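Local coordinates for uncharacterized protein lp_2219 (Lactobacillus plantarum, PDB 3HFQ) that is of unknown function but adopts the seven-bladed beta-propeller fold of the lactonase family, whose known members include 6-phosphogluconolactonases, at residues A27-N32 against L324-V329. The protein carries 1 engineered substitution. Residues are numbered along the deposited sequence; the frame is centred on the assembly and turned at random.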
# COMPACT_ATOMS: atom_id res chain seq x y z
N ALA A 27 20.37 -3.95 -18.06
CA ALA A 27 20.81 -5.30 -17.75
C ALA A 27 19.66 -6.19 -17.40
O ALA A 27 19.74 -7.40 -17.45
CB ALA A 27 21.82 -5.28 -16.62
N LYS A 28 18.59 -5.56 -17.00
CA LYS A 28 17.37 -6.24 -16.68
C LYS A 28 17.49 -7.01 -15.36
O LYS A 28 17.05 -8.15 -15.23
CB LYS A 28 17.03 -7.21 -17.80
CG LYS A 28 17.03 -6.56 -19.20
CD LYS A 28 15.94 -5.52 -19.34
CE LYS A 28 15.86 -4.97 -20.77
NZ LYS A 28 14.82 -3.92 -20.93
N THR A 29 18.13 -6.38 -14.38
CA THR A 29 18.40 -7.02 -13.10
C THR A 29 17.83 -6.26 -11.92
O THR A 29 17.51 -5.07 -12.00
CB THR A 29 19.90 -7.15 -12.89
OG1 THR A 29 20.49 -5.85 -12.97
CG2 THR A 29 20.51 -8.05 -13.96
N LEU A 30 17.72 -6.97 -10.80
CA LEU A 30 17.22 -6.42 -9.55
C LEU A 30 18.15 -6.92 -8.45
O LEU A 30 18.41 -8.12 -8.36
CB LEU A 30 15.80 -6.93 -9.27
CG LEU A 30 15.25 -6.54 -7.90
CD1 LEU A 30 15.01 -5.04 -7.87
CD2 LEU A 30 13.97 -7.31 -7.61
N THR A 31 18.66 -6.01 -7.63
CA THR A 31 19.56 -6.38 -6.55
C THR A 31 19.06 -5.85 -5.21
O THR A 31 18.24 -4.93 -5.16
CB THR A 31 20.97 -5.78 -6.73
OG1 THR A 31 20.88 -4.35 -6.70
CG2 THR A 31 21.59 -6.21 -8.05
N ASN A 32 19.54 -6.45 -4.13
CA ASN A 32 19.24 -5.99 -2.79
C ASN A 32 20.64 -5.58 -2.36
O ASN A 32 21.46 -6.43 -2.02
CB ASN A 32 18.71 -7.12 -1.89
CG ASN A 32 18.55 -6.68 -0.44
OD1 ASN A 32 18.05 -7.43 0.40
ND2 ASN A 32 19.00 -5.47 -0.14
N LEU A 324 8.27 -12.70 -16.73
CA LEU A 324 9.37 -12.89 -15.79
C LEU A 324 10.75 -12.54 -16.34
O LEU A 324 11.09 -12.91 -17.46
CB LEU A 324 9.37 -14.34 -15.29
CG LEU A 324 10.44 -14.74 -14.27
CD1 LEU A 324 10.29 -13.91 -13.01
CD2 LEU A 324 10.31 -16.23 -13.95
N LEU A 325 11.54 -11.84 -15.53
CA LEU A 325 12.90 -11.48 -15.90
C LEU A 325 13.88 -12.09 -14.91
O LEU A 325 14.88 -12.70 -15.29
CB LEU A 325 13.09 -9.96 -15.92
CG LEU A 325 12.56 -9.19 -17.13
CD1 LEU A 325 12.80 -7.70 -16.92
CD2 LEU A 325 13.27 -9.67 -18.40
N GLN A 326 13.60 -11.92 -13.62
CA GLN A 326 14.47 -12.46 -12.59
C GLN A 326 13.69 -12.77 -11.32
O GLN A 326 12.76 -12.05 -10.96
CB GLN A 326 15.59 -11.47 -12.28
CG GLN A 326 16.62 -11.95 -11.26
CD GLN A 326 17.67 -10.90 -10.96
OE1 GLN A 326 17.55 -9.75 -11.38
NE2 GLN A 326 18.71 -11.29 -10.23
N LYS A 327 14.06 -13.86 -10.66
CA LYS A 327 13.40 -14.26 -9.43
C LYS A 327 14.45 -14.62 -8.38
O LYS A 327 15.65 -14.61 -8.65
CB LYS A 327 12.50 -15.48 -9.67
CG LYS A 327 13.24 -16.76 -10.07
CD LYS A 327 12.28 -17.94 -10.20
CE LYS A 327 13.01 -19.22 -10.58
NZ LYS A 327 12.09 -20.39 -10.65
N ASP A 328 13.97 -14.91 -7.18
CA ASP A 328 14.82 -15.29 -6.08
C ASP A 328 15.86 -14.28 -5.63
O ASP A 328 16.97 -14.66 -5.24
CB ASP A 328 15.48 -16.64 -6.37
CG ASP A 328 14.47 -17.77 -6.44
OD1 ASP A 328 13.50 -17.74 -5.66
OD2 ASP A 328 14.64 -18.69 -7.27
N VAL A 329 15.52 -13.00 -5.70
CA VAL A 329 16.42 -11.95 -5.23
C VAL A 329 16.09 -11.89 -3.74
O VAL A 329 14.95 -11.62 -3.37
CB VAL A 329 16.12 -10.59 -5.87
CG1 VAL A 329 16.99 -9.52 -5.23
CG2 VAL A 329 16.36 -10.65 -7.37
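Between the outer strands of two neighbouring propeller blades, Gln326 reaches across from strand 322-330 to the backbone of Leu30 on strand 29-38. Its CG lies anti to the backbone N (chi1 -177°) and the chain runs on extended, which carries the amide over to the other strand. There Gln326 OE1 accepts the N-H of Leu30 N at 2.8 Å, a bent bond (147° at the hydrogen) with the donor tilted 23° from the carbonyl plane. Gln326 OE1 also sits 3.3 Å from Thr29 CA. An alanine at Gln326 would probably leave the Leu30 N-H without this acceptor and open a gap between the strands.

Each strand is outermost in its own four-stranded antiparallel sheet, and segments 29-32 and 324-329 run in nearly the same direction, their axes 7.2 Å apart at closest approach. Strand 29-38 belongs to the blade that strand 334-339 completes, the closure that joins the chain's two ends in this propeller. Further along, Val329 packs against Leu30: Val329 CG2 lies 3.4 Å from Leu30 O and 4.1 Å from Leu30 CD2, the two side chains crossing at a slant. Leu30 also touches Ala310 and Val301 on strands 309-315 and 299-304, in the same blade as Val329. At the other end, Leu325 CD1 comes to 4.3 Å from Lys28 CB, and both side chains touch Phe299. Leu325 and Gln326 together face Leu312 in a classic beta bulge, while Lys28 NZ turns back to Thr25 O.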